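Local coordinates for enoyl-acyl carrier protein reductase (Uncultured bacterium, PDB 6KIA) that probably reduces the enoyl double bond of acyl-carrier-protein-bound fatty acid intermediates, with bound NADH as the likely hydride donor, at residues H122-K125 with C126-G130; M142-L145 with D146-P150; K169-L172 with A173-R177. All coordinates share one frame; numbering follows the deposited sequence.

Contact 1: H122-K125 with C126-G130; sequences HIEK and CRAVG
His122 and Cys126, one turn apart on the helix 120-146, make a sulfur-aromatic contact that shows how an i/i+4 pair can be tied together by side chain and backbone at once. SG of Cys126 sits 4.0 Å from the centroid of the His122 imidazole and 30° off the ring normal, so the sulfur lies over the face, displaced toward the NE2-CD2 side. Within the ring, NE2 of His122 is the atom nearest to SG of Cys126, at 3.6 Å. The imidazole swings along the helix because CG of His122 is turned away from its own N (chi1 -175°), while SG of Cys126, placed beside its backbone N (chi1 -64°), leans back to meet it. NE2 does not point at the sulfur for its hydrogen bond: that bond goes to the carbonyl of Pro99, which helps to hold the ring in this rotation.

The backbone bonds are those of a regular alpha-helix. N of Cys126 donates to O of His122 at 2.9 Å, and Arg127, Ala128 and Val129 repeat the pattern on Ile123, Glu124 and Lys125. CG2 of Val129 also rests against the carbonyl O of Lys125, at 3.4 Å.

Within the helix Glu124 and Arg127 approach only loosely. OE1 of Glu124 stays 5.2 Å from NH1 of Arg127, too far for direct contact, and the extended Arg127 chain instead reaches Glu207 of the helix 196-219 in a salt bridge. Ile123 packs against Leu200 and Met203 of that same helix.

The chemistry implies a division of labour: the sulfur-imidazole pair faces the 98-104 region, where Pro101 and Leu104 also pack, whereas Ile123 and Arg127 join this helix to its neighbour through hydrophobic contact and charge.

Contact 2: M142-L145 with D146-P150; sequences MAEL and DGMIP
Leu145 and Ile149 cross at a slant where the helix 120-146 gives way to a loop, a worked example of how side chains keep packing after the regular backbone pattern ends. CD1 of Ile149 comes up against the branch point of Leu145, 3.6 Å from its CG. It comes in over the CG-H side of that branch point, with the two methyls slightly farther off, 4.1 Å from CD1 and 4.0 Å from CD2 of Leu145. Ile149 brings that methyl back because its CG1 stands beside the backbone N (chi1 -49°) and the chain runs on extended. Around this pair, Leu145 also meets Val23 and Ile82 of the central sheet, and Ile149 meets Val21.

Glu144 and Met148 form a second slanting pair. The methionine is stretched out beyond CG, so that its terminal methyl CE lies 3.4 Å from CG of Glu144 and reaches the aliphatic part of the glutamate. The carboxylate itself is engaged by Arg80 in a salt bridge through OE2.

Beneath the side chains, the O of Leu145 accepts the N of Met148 at 2.8 Å, with the donor above the carbonyl plane, and more weakly the N of Ile149. A type I turn from Asp146 to Ile149 takes the chain out of the helix. OD1 of Asp146 is salt-bridged to Arg226, whose NH2 also donates to the O of Ile149.

Hydrophobic packing and charge thus share the work: methyl groups seat the turn against strands 21-25 and 80-83, while two arginines hold the acidic groups at its margin and probably stabilise their negative charge.

Contact 3: K169-L172 with A173-R177; sequences KVFL and AIANR
Residues 169-172 run straight into 173-177 as consecutive turns of one alpha-helix, 169-180, and their contact is the i/i+4 packing along it. N of Ile174 donates to O of Val170 at 3.1 Å, nearly linearly (171°) and in the carbonyl plane. The bond from N of Ala175 to O of Phe171 is shorter, at 2.8 Å. In the third, from N of Asn176 to O of Leu172, the donor stands above the carbonyl plane, so consecutive residues do not present their N-H groups identically.

Two side-chain pairs follow this backbone. Val170 and Ile174 lie alongside one another and point the same way, with CG2 of the valine 3.7 Å from CD1 of the isoleucine. That methyl of Val170 is set opposite its backbone N (chi1 53° for CG1), which carries it along the helix toward Ile174. Both residues thus make an aliphatic strip, and Ile174 continues it against Trp113 and Leu197.

Phe171 and Ala175 make the other pair. The phenyl ring, buried against Ile165 and Ile201, lies with one face toward the alanine, so the helix is joined by this ring to the helix 196-219. The alanine methyl CB sits 4.0 Å above the ring plane and displaced toward its rim, closest to CE2 of Phe171.

Along the chain the contacts come in series, contact 1, then contact 2, then contact 3. The first two occupy opposite ends of one long helix, 120-146, with centres about 30 Å apart, whereas contact 3 lies on the helix 169-180, which follows the strand 155-159. Contacts 1 and 3 are about 24 Å apart between centres, and both lean on the helix 196-219; contact 2 instead packs against strands 21-25 and 80-83 and helix 221-229, its centre about 42 Å from that of contact 3. None touches another. Each has a side chain about 13 Å from the bound NADH, so they pack the Rossmann-type structure around the cofactor without touching it.

Contact 1: H122-K125 with C126-G130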
# COMPACT_ATOMS: atom_id res chain seq x y z
N HIS A 122 19.06 -13.34 19.71
CA HIS A 122 19.27 -11.91 19.86
C HIS A 122 18.24 -11.14 19.03
O HIS A 122 17.70 -10.12 19.48
CB HIS A 122 20.68 -11.49 19.45
CG HIS A 122 20.97 -10.05 19.70
ND1 HIS A 122 21.03 -9.52 20.97
CD2 HIS A 122 21.14 -9.01 18.85
CE1 HIS A 122 21.28 -8.22 20.89
NE2 HIS A 122 21.34 -7.89 19.62
N ILE A 123 17.94 -11.63 17.83
CA ILE A 123 16.97 -10.95 16.98
C ILE A 123 15.60 -10.93 17.67
O ILE A 123 14.86 -9.95 17.57
CB ILE A 123 16.87 -11.60 15.59
CG1 ILE A 123 18.09 -11.18 14.75
CG2 ILE A 123 15.60 -11.15 14.86
CD1 ILE A 123 18.23 -11.95 13.49
N GLU A 124 15.27 -12.02 18.37
CA GLU A 124 14.02 -12.09 19.10
C GLU A 124 13.99 -11.08 20.25
O GLU A 124 12.97 -10.42 20.51
CB GLU A 124 13.80 -13.51 19.64
CG GLU A 124 12.56 -13.64 20.53
CD GLU A 124 11.30 -13.14 19.84
OE1 GLU A 124 11.01 -13.57 18.71
OE2 GLU A 124 10.58 -12.31 20.45
N LYS A 125 15.12 -10.95 20.93
CA LYS A 125 15.25 -9.91 21.96
C LYS A 125 14.98 -8.50 21.40
O LYS A 125 14.23 -7.70 21.99
CB LYS A 125 16.62 -9.98 22.60
CG LYS A 125 16.83 -9.03 23.76
CD LYS A 125 18.19 -9.29 24.40
CE LYS A 125 18.59 -10.75 24.25
NZ LYS A 125 20.05 -10.99 24.41
N CYS A 126 15.58 -8.23 20.25
CA CYS A 126 15.35 -6.96 19.55
C CYS A 126 13.90 -6.77 19.11
O CYS A 126 13.35 -5.66 19.19
CB CYS A 126 16.29 -6.86 18.34
SG CYS A 126 18.05 -6.79 18.76
N ARG A 127 13.28 -7.83 18.60
CA ARG A 127 11.89 -7.78 18.16
C ARG A 127 11.00 -7.41 19.33
O ARG A 127 10.10 -6.58 19.18
CB ARG A 127 11.44 -9.13 17.56
CG ARG A 127 10.04 -9.11 16.92
CD ARG A 127 9.73 -10.38 16.14
NE ARG A 127 8.76 -10.12 15.07
CZ ARG A 127 8.34 -11.01 14.17
NH1 ARG A 127 8.81 -12.26 14.20
NH2 ARG A 127 7.45 -10.66 13.24
N ALA A 128 11.25 -8.02 20.49
CA ALA A 128 10.48 -7.71 21.70
C ALA A 128 10.63 -6.26 22.11
O ALA A 128 9.62 -5.58 22.40
CB ALA A 128 10.89 -8.62 22.86
N VAL A 129 11.86 -5.77 22.16
CA VAL A 129 12.07 -4.36 22.46
C VAL A 129 11.32 -3.43 21.46
O VAL A 129 10.59 -2.51 21.88
CB VAL A 129 13.58 -4.01 22.48
CG1 VAL A 129 13.78 -2.50 22.55
CG2 VAL A 129 14.25 -4.72 23.66
N GLY A 130 11.44 -3.70 20.17
CA GLY A 130 10.78 -2.87 19.17
C GLY A 130 9.27 -2.89 19.25
O GLY A 130 8.59 -1.85 19.10

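Contact 2: M142-L145 with D146-P150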
# COMPACT_ATOMS: atom_id res chain seq x y z
N MET A 142 -3.00 7.21 21.64
CA MET A 142 -4.41 7.00 21.89
C MET A 142 -4.86 7.76 23.13
O MET A 142 -6.01 8.21 23.23
CB MET A 142 -4.71 5.50 22.05
CG MET A 142 -4.55 4.72 20.77
SD MET A 142 -5.60 5.34 19.43
CE MET A 142 -4.78 4.56 18.06
N ALA A 143 -3.95 7.91 24.09
CA ALA A 143 -4.26 8.70 25.29
C ALA A 143 -4.53 10.14 24.88
O ALA A 143 -5.55 10.73 25.29
CB ALA A 143 -3.11 8.65 26.28
N GLU A 144 -3.69 10.67 23.99
CA GLU A 144 -3.89 12.04 23.52
C GLU A 144 -5.13 12.19 22.62
O GLU A 144 -5.89 13.16 22.74
CB GLU A 144 -2.64 12.54 22.80
CG GLU A 144 -2.62 14.03 22.57
CD GLU A 144 -1.28 14.53 22.08
OE1 GLU A 144 -0.25 13.96 22.50
OE2 GLU A 144 -1.26 15.48 21.27
N LEU A 145 -5.33 11.23 21.74
CA LEU A 145 -6.44 11.25 20.80
C LEU A 145 -7.79 11.14 21.53
O LEU A 145 -8.77 11.73 21.10
CB LEU A 145 -6.30 10.10 19.81
CG LEU A 145 -7.30 10.04 18.67
CD1 LEU A 145 -7.13 11.23 17.72
CD2 LEU A 145 -7.11 8.72 17.95
N ASP A 146 -7.83 10.36 22.60
CA ASP A 146 -9.07 10.14 23.33
C ASP A 146 -9.68 11.47 23.75
O ASP A 146 -10.89 11.66 23.66
CB ASP A 146 -8.84 9.24 24.55
CG ASP A 146 -10.12 8.96 25.31
OD1 ASP A 146 -10.97 8.19 24.79
OD2 ASP A 146 -10.27 9.49 26.43
N GLY A 147 -8.83 12.40 24.16
CA GLY A 147 -9.28 13.71 24.59
C GLY A 147 -9.80 14.58 23.46
O GLY A 147 -10.46 15.59 23.69
N MET A 148 -9.51 14.17 22.23
CA MET A 148 -9.89 14.93 21.04
C MET A 148 -11.17 14.45 20.35
O MET A 148 -11.67 15.13 19.46
CB MET A 148 -8.75 14.89 20.01
CG MET A 148 -7.39 15.23 20.54
SD MET A 148 -6.24 15.14 19.14
CE MET A 148 -4.67 15.04 19.99
N ILE A 149 -11.66 13.28 20.72
CA ILE A 149 -12.84 12.72 20.07
C ILE A 149 -14.01 12.71 21.07
O ILE A 149 -14.02 11.94 22.03
CB ILE A 149 -12.58 11.29 19.53
CG1 ILE A 149 -11.27 11.25 18.71
CG2 ILE A 149 -13.75 10.78 18.69
CD1 ILE A 149 -10.91 9.86 18.25
N PRO A 150 -15.00 13.60 20.86
CA PRO A 150 -16.05 13.70 21.90
C PRO A 150 -16.99 12.49 21.87
O PRO A 150 -17.09 11.80 20.85
CB PRO A 150 -16.80 14.99 21.53
CG PRO A 150 -16.54 15.17 20.03
CD PRO A 150 -15.19 14.56 19.75

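Contact 3: K169-L172 with A173-R177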
# COMPACT_ATOMS: atom_id res chain seq x y z
N LYS A 169 23.54 -1.58 2.98
CA LYS A 169 23.97 -1.37 1.61
C LYS A 169 23.82 -2.63 0.77
O LYS A 169 23.40 -2.56 -0.39
CB LYS A 169 25.42 -0.90 1.60
CG LYS A 169 25.67 0.26 0.66
CD LYS A 169 27.12 0.71 0.70
CE LYS A 169 28.03 -0.33 0.07
NZ LYS A 169 27.44 -0.89 -1.18
N VAL A 170 24.13 -3.78 1.36
CA VAL A 170 24.09 -5.05 0.65
C VAL A 170 22.68 -5.39 0.12
O VAL A 170 22.53 -5.98 -0.98
CB VAL A 170 24.59 -6.19 1.58
CG1 VAL A 170 23.84 -6.18 2.90
CG2 VAL A 170 24.49 -7.55 0.90
N PHE A 171 21.65 -4.98 0.86
CA PHE A 171 20.32 -5.37 0.44
C PHE A 171 19.82 -4.69 -0.82
O PHE A 171 19.12 -5.31 -1.59
CB PHE A 171 19.27 -5.13 1.52
CG PHE A 171 17.88 -5.44 1.05
CD1 PHE A 171 17.46 -6.75 0.90
CD2 PHE A 171 17.02 -4.42 0.69
CE1 PHE A 171 16.19 -7.03 0.42
CE2 PHE A 171 15.75 -4.70 0.22
CZ PHE A 171 15.33 -6.01 0.09
N LEU A 172 20.20 -3.45 -1.08
CA LEU A 172 19.67 -2.82 -2.29
C LEU A 172 20.39 -3.35 -3.54
O LEU A 172 19.82 -3.34 -4.64
CB LEU A 172 19.71 -1.29 -2.19
CG LEU A 172 18.96 -0.86 -0.91
CD1 LEU A 172 19.17 0.61 -0.57
CD2 LEU A 172 17.48 -1.21 -1.02
N ALA A 173 21.63 -3.78 -3.39
CA ALA A 173 22.29 -4.52 -4.46
C ALA A 173 21.52 -5.82 -4.77
O ALA A 173 21.16 -6.11 -5.94
CB ALA A 173 23.74 -4.82 -4.09
N ILE A 174 21.26 -6.59 -3.71
CA ILE A 174 20.48 -7.81 -3.86
C ILE A 174 19.11 -7.53 -4.50
O ILE A 174 18.65 -8.24 -5.39
CB ILE A 174 20.29 -8.50 -2.49
CG1 ILE A 174 21.65 -8.96 -1.96
CG2 ILE A 174 19.32 -9.68 -2.61
CD1 ILE A 174 21.61 -9.35 -0.49
N ALA A 175 18.50 -6.45 -4.03
CA ALA A 175 17.20 -5.97 -4.49
C ALA A 175 17.20 -5.60 -5.97
O ALA A 175 16.23 -5.86 -6.67
CB ALA A 175 16.75 -4.79 -3.66
N ASN A 176 18.26 -4.95 -6.44
CA ASN A 176 18.32 -4.56 -7.84
C ASN A 176 18.43 -5.79 -8.71
O ASN A 176 17.92 -5.83 -9.84
CB ASN A 176 19.50 -3.63 -8.11
CG ASN A 176 19.32 -2.26 -7.51
OD1 ASN A 176 18.19 -1.81 -7.30
ND2 ASN A 176 20.43 -1.58 -7.23
N ARG A 177 19.08 -6.83 -8.18
CA ARG A 177 19.11 -8.08 -8.94
C ARG A 177 17.74 -8.78 -8.94
O ARG A 177 17.29 -9.30 -9.96
CB ARG A 177 20.18 -9.01 -8.38
CG ARG A 177 21.59 -8.63 -8.81
CD ARG A 177 22.60 -9.73 -8.51
NE ARG A 177 22.30 -10.96 -9.24
CZ ARG A 177 22.92 -12.11 -9.04
NH1 ARG A 177 23.89 -12.18 -8.14
NH2 ARG A 177 22.59 -13.19 -9.75